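Local coordinates for protein peptidoglycan-N-acetylglucosamine deacetylase BC_1960 (Bacillus cereus, PDB 4L1G) that removes the acetyl group from N-acetylglucosamine residues of peptidoglycan, and also from soluble chitin substrates, with zinc as cofactor, at residues F56-G68 / L180-S194. Numbering follows the deposited sequence.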
# COMPACT_ATOMS: atom_id res chain seq x y z
N PHE A 56 -2.96 -0.89 19.17
CA PHE A 56 -1.65 -1.23 19.72
C PHE A 56 -1.54 -2.70 20.08
O PHE A 56 -0.63 -3.39 19.62
CB PHE A 56 -1.30 -0.34 20.92
CG PHE A 56 -0.70 0.97 20.54
CD1 PHE A 56 0.66 1.19 20.69
CD2 PHE A 56 -1.49 1.99 20.03
CE1 PHE A 56 1.22 2.41 20.35
CE2 PHE A 56 -0.93 3.21 19.68
CZ PHE A 56 0.42 3.42 19.84
N SER A 57 -2.47 -3.19 20.90
CA SER A 57 -2.43 -4.58 21.33
C SER A 57 -2.67 -5.56 20.18
O SER A 57 -2.33 -6.74 20.27
CB SER A 57 -3.42 -4.83 22.48
OG SER A 57 -4.71 -4.36 22.15
N TRP A 58 -3.23 -5.06 19.08
CA TRP A 58 -3.50 -5.89 17.91
C TRP A 58 -2.24 -6.35 17.18
O TRP A 58 -2.27 -7.36 16.47
CB TRP A 58 -4.45 -5.19 16.94
CG TRP A 58 -5.86 -5.08 17.45
CD1 TRP A 58 -6.36 -5.64 18.59
CD2 TRP A 58 -6.94 -4.37 16.84
NE1 TRP A 58 -7.69 -5.33 18.73
CE2 TRP A 58 -8.07 -4.54 17.67
CE3 TRP A 58 -7.07 -3.60 15.68
CZ2 TRP A 58 -9.31 -3.98 17.37
CZ3 TRP A 58 -8.30 -3.04 15.39
CH2 TRP A 58 -9.40 -3.23 16.23
N VAL A 59 -1.13 -5.63 17.34
CA VAL A 59 0.12 -6.02 16.68
C VAL A 59 0.75 -7.22 17.39
O VAL A 59 1.60 -7.91 16.82
CB VAL A 59 1.14 -4.86 16.58
CG1 VAL A 59 0.50 -3.61 15.99
CG2 VAL A 59 1.77 -4.56 17.94
N GLU A 60 0.33 -7.46 18.62
CA GLU A 60 0.83 -8.58 19.41
C GLU A 60 -0.02 -9.83 19.23
O GLU A 60 0.43 -10.94 19.48
CB GLU A 60 0.89 -8.22 20.89
CG GLU A 60 1.87 -7.11 21.23
CD GLU A 60 1.95 -6.85 22.72
OE1 GLU A 60 2.95 -6.25 23.17
OE2 GLU A 60 1.01 -7.23 23.46
N LYS A 61 -1.26 -9.64 18.79
CA LYS A 61 -2.23 -10.73 18.72
C LYS A 61 -2.49 -11.21 17.30
O LYS A 61 -2.76 -12.38 17.07
CB LYS A 61 -3.54 -10.32 19.40
CG LYS A 61 -4.52 -11.46 19.62
CD LYS A 61 -5.67 -11.02 20.52
CE LYS A 61 -6.73 -12.10 20.65
NZ LYS A 61 -6.20 -13.35 21.27
N TYR A 62 -2.39 -10.30 16.34
CA TYR A 62 -2.71 -10.62 14.95
C TYR A 62 -1.59 -10.24 13.98
O TYR A 62 -0.63 -9.57 14.35
CB TYR A 62 -4.00 -9.92 14.53
CG TYR A 62 -5.16 -10.16 15.47
CD1 TYR A 62 -5.83 -11.37 15.48
CD2 TYR A 62 -5.59 -9.17 16.35
CE1 TYR A 62 -6.89 -11.60 16.34
CE2 TYR A 62 -6.65 -9.38 17.21
CZ TYR A 62 -7.29 -10.60 17.20
OH TYR A 62 -8.35 -10.82 18.06
N ALA A 63 -1.73 -10.69 12.73
CA ALA A 63 -0.82 -10.27 11.67
C ALA A 63 -1.18 -8.84 11.28
O ALA A 63 -1.98 -8.61 10.37
CB ALA A 63 -0.94 -11.20 10.48
N TYR A 64 -0.57 -7.88 11.97
CA TYR A 64 -1.00 -6.49 11.91
C TYR A 64 0.14 -5.57 12.32
O TYR A 64 0.74 -5.75 13.38
CB TYR A 64 -2.20 -6.31 12.85
CG TYR A 64 -2.89 -4.97 12.80
CD1 TYR A 64 -3.61 -4.57 11.68
CD2 TYR A 64 -2.86 -4.12 13.90
CE1 TYR A 64 -4.26 -3.35 11.65
CE2 TYR A 64 -3.50 -2.90 13.88
CZ TYR A 64 -4.20 -2.52 12.75
OH TYR A 64 -4.85 -1.30 12.72
N ALA A 65 0.46 -4.59 11.48
CA ALA A 65 1.56 -3.66 11.78
C ALA A 65 1.37 -2.29 11.14
O ALA A 65 0.64 -2.14 10.16
CB ALA A 65 2.89 -4.26 11.35
N PHE A 66 2.02 -1.29 11.72
CA PHE A 66 1.99 0.08 11.21
C PHE A 66 3.31 0.42 10.52
O PHE A 66 3.36 1.24 9.60
CB PHE A 66 1.74 1.07 12.34
CG PHE A 66 0.36 0.99 12.92
CD1 PHE A 66 0.07 0.10 13.95
CD2 PHE A 66 -0.66 1.81 12.44
CE1 PHE A 66 -1.21 0.02 14.48
CE2 PHE A 66 -1.94 1.74 12.98
CZ PHE A 66 -2.21 0.84 13.99
N SER A 67 4.39 -0.21 10.99
CA SER A 67 5.72 0.05 10.48
C SER A 67 6.60 -1.19 10.67
O SER A 67 6.14 -2.20 11.20
CB SER A 67 6.33 1.27 11.16
OG SER A 67 6.20 1.21 12.57
N GLY A 68 7.86 -1.11 10.25
CA GLY A 68 8.73 -2.27 10.25
C GLY A 68 9.90 -2.22 11.21
O GLY A 68 9.93 -1.39 12.12
N LEU A 180 -9.98 -8.58 11.57
CA LEU A 180 -8.55 -8.78 11.65
C LEU A 180 -8.24 -10.22 12.05
O LEU A 180 -7.28 -10.82 11.57
CB LEU A 180 -7.94 -7.79 12.64
CG LEU A 180 -6.42 -7.78 12.83
CD1 LEU A 180 -5.70 -7.66 11.50
CD2 LEU A 180 -6.03 -6.63 13.75
N LYS A 181 -9.07 -10.77 12.93
CA LYS A 181 -8.92 -12.14 13.39
C LYS A 181 -9.12 -13.13 12.24
O LYS A 181 -8.34 -14.07 12.08
CB LYS A 181 -9.90 -12.44 14.52
CG LYS A 181 -9.91 -13.88 15.00
CD LYS A 181 -10.81 -14.05 16.21
CE LYS A 181 -11.02 -15.51 16.57
NZ LYS A 181 -11.80 -16.25 15.53
N TRP A 182 -10.15 -12.90 11.44
CA TRP A 182 -10.41 -13.74 10.27
C TRP A 182 -9.26 -13.68 9.27
O TRP A 182 -8.83 -14.70 8.75
CB TRP A 182 -11.72 -13.33 9.59
CG TRP A 182 -12.05 -14.13 8.37
CD1 TRP A 182 -12.64 -15.37 8.33
CD2 TRP A 182 -11.81 -13.76 7.00
NE1 TRP A 182 -12.78 -15.79 7.03
CE2 TRP A 182 -12.28 -14.82 6.20
CE3 TRP A 182 -11.25 -12.64 6.39
CZ2 TRP A 182 -12.20 -14.79 4.80
CZ3 TRP A 182 -11.17 -12.61 5.01
CH2 TRP A 182 -11.64 -13.68 4.23
N ALA A 183 -8.77 -12.47 9.00
CA ALA A 183 -7.66 -12.28 8.06
C ALA A 183 -6.40 -13.01 8.50
O ALA A 183 -5.71 -13.63 7.69
CB ALA A 183 -7.38 -10.80 7.88
N THR A 184 -6.10 -12.92 9.80
CA THR A 184 -4.95 -13.63 10.36
C THR A 184 -5.11 -15.14 10.18
O THR A 184 -4.16 -15.83 9.78
CB THR A 184 -4.79 -13.32 11.86
OG1 THR A 184 -4.69 -11.90 12.04
CG2 THR A 184 -3.53 -13.98 12.42
N GLU A 185 -6.30 -15.65 10.46
CA GLU A 185 -6.59 -17.07 10.32
C GLU A 185 -6.49 -17.52 8.86
O GLU A 185 -6.17 -18.67 8.58
CB GLU A 185 -7.97 -17.41 10.89
CG GLU A 185 -8.06 -17.28 12.40
CD GLU A 185 -9.48 -17.43 12.91
OE1 GLU A 185 -9.65 -17.48 14.15
OE2 GLU A 185 -10.41 -17.51 12.09
N GLN A 186 -6.76 -16.60 7.95
CA GLN A 186 -6.73 -16.91 6.52
C GLN A 186 -5.36 -16.64 5.91
O GLN A 186 -5.22 -16.60 4.69
CB GLN A 186 -7.81 -16.12 5.78
CG GLN A 186 -9.22 -16.53 6.15
CD GLN A 186 -9.51 -17.98 5.80
OE1 GLN A 186 -9.09 -18.46 4.75
NE2 GLN A 186 -10.22 -18.67 6.68
N ASN A 187 -4.35 -16.46 6.76
CA ASN A 187 -2.97 -16.26 6.33
C ASN A 187 -2.74 -14.96 5.56
O ASN A 187 -1.85 -14.87 4.71
CB ASN A 187 -2.47 -17.47 5.52
CG ASN A 187 -0.97 -17.62 5.55
OD1 ASN A 187 -0.31 -17.17 6.49
ND2 ASN A 187 -0.41 -18.26 4.53
N PHE A 188 -3.54 -13.94 5.87
CA PHE A 188 -3.30 -12.59 5.38
C PHE A 188 -2.41 -11.85 6.37
O PHE A 188 -2.27 -12.26 7.52
CB PHE A 188 -4.60 -11.81 5.24
CG PHE A 188 -5.44 -12.19 4.05
CD1 PHE A 188 -5.09 -11.77 2.78
CD2 PHE A 188 -6.59 -12.94 4.21
CE1 PHE A 188 -5.87 -12.11 1.68
CE2 PHE A 188 -7.37 -13.29 3.12
CZ PHE A 188 -7.01 -12.87 1.85
N MET A 189 -1.82 -10.75 5.93
CA MET A 189 -1.25 -9.78 6.86
C MET A 189 -1.79 -8.39 6.53
O MET A 189 -1.83 -7.98 5.37
CB MET A 189 0.28 -9.77 6.84
CG MET A 189 0.85 -8.79 7.86
SD MET A 189 2.63 -8.89 8.13
CE MET A 189 2.81 -7.72 9.48
N ILE A 190 -2.20 -7.67 7.57
CA ILE A 190 -2.73 -6.33 7.38
C ILE A 190 -1.71 -5.28 7.79
O ILE A 190 -1.20 -5.29 8.91
CB ILE A 190 -4.04 -6.14 8.16
CG1 ILE A 190 -5.13 -7.04 7.57
CG2 ILE A 190 -4.46 -4.68 8.15
CD1 ILE A 190 -6.52 -6.75 8.08
N VAL A 191 -1.39 -4.39 6.86
CA VAL A 191 -0.43 -3.33 7.15
C VAL A 191 -1.06 -1.96 6.94
O VAL A 191 -1.59 -1.67 5.86
CB VAL A 191 0.85 -3.45 6.30
CG1 VAL A 191 1.77 -2.26 6.54
CG2 VAL A 191 1.57 -4.76 6.61
N GLN A 192 -1.01 -1.13 7.97
CA GLN A 192 -1.47 0.24 7.87
C GLN A 192 -0.33 1.10 7.35
O GLN A 192 0.27 0.79 6.32
CB GLN A 192 -1.95 0.75 9.23
CG GLN A 192 -3.01 -0.12 9.90
CD GLN A 192 -4.41 0.10 9.34
OE1 GLN A 192 -4.58 0.65 8.26
NE2 GLN A 192 -5.42 -0.33 10.09
N TRP A 193 -0.02 2.18 8.07
CA TRP A 193 1.07 3.07 7.69
C TRP A 193 1.54 3.88 8.89
O TRP A 193 0.88 3.89 9.93
CB TRP A 193 0.64 3.99 6.54
CG TRP A 193 -0.54 4.87 6.87
CD1 TRP A 193 -0.50 6.13 7.40
CD2 TRP A 193 -1.92 4.55 6.69
NE1 TRP A 193 -1.78 6.61 7.56
CE2 TRP A 193 -2.67 5.66 7.13
CE3 TRP A 193 -2.61 3.42 6.20
CZ2 TRP A 193 -4.07 5.68 7.10
CZ3 TRP A 193 -3.99 3.45 6.17
CH2 TRP A 193 -4.71 4.57 6.62
N SER A 194 2.69 4.53 8.75
CA SER A 194 3.23 5.34 9.84
C SER A 194 3.62 6.74 9.39
O SER A 194 3.87 7.62 10.21
CB SER A 194 4.43 4.64 10.49
OG SER A 194 5.54 4.59 9.62
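Thr184 OG1 takes part in two bonds: Ala63 N donates to it over 3.3 Å, and it donates in turn to Leu180 O, one turn back in its own helix, at 2.8 Å. The second bond fixes the rotation of the hydroxyl, and Leu180 O is itself gripped from opposite faces of its plane by Thr184 N and Thr184 OG1. Beyond this point the backbones run parallel. Ala63, the central residue of an inverse gamma turn, receives Ile190 N on its carbonyl O at 3.0 Å in a nearly straight bond; Ile190 O then takes Ala65 N, and Ala65 O takes Gln192 N at 2.9 Å. Strand 64-65 thereby becomes an outer strand of a three-stranded parallel sheet, with 189-191 in the middle and 167-168 beyond, within the barrel-like fold of the NodB-type polysaccharide deacetylases. One side of the pairing carries Tyr64 and Ile190; on the other, the extended Met189 chain brings CE to 3.9 Å from Ala65 CB.

Leu180 fills the angle between helix 55-61 and the sheet. With CG anti to its backbone N (chi1 -177°), its CD2 lies over one face of the Tyr64 ring in a CH-pi contact and also touches Trp58 CE3 at 3.7 Å. Ile190 CG2 meets the same tyrosine at its edge. At the far end of that ring, Gln192 NE2 donates to Tyr64 OH at 2.9 Å, the hydroxyl oxygen lying in the amide plane, with the amide turned 80° from the ring; a weak bond to Gly173 O also holds NE2. The Gln192 side chain runs alongside Phe66. Tyr62 lays its ring against the Lys181 backbone and CB, its hydroxyl hydrogen-bonded to Glu177 OE2. Next to Gln192, Trp193 points its CB away from segment 56-68, and its side chain lies about 5 Å from that of Asp80, the predicted proton acceptor.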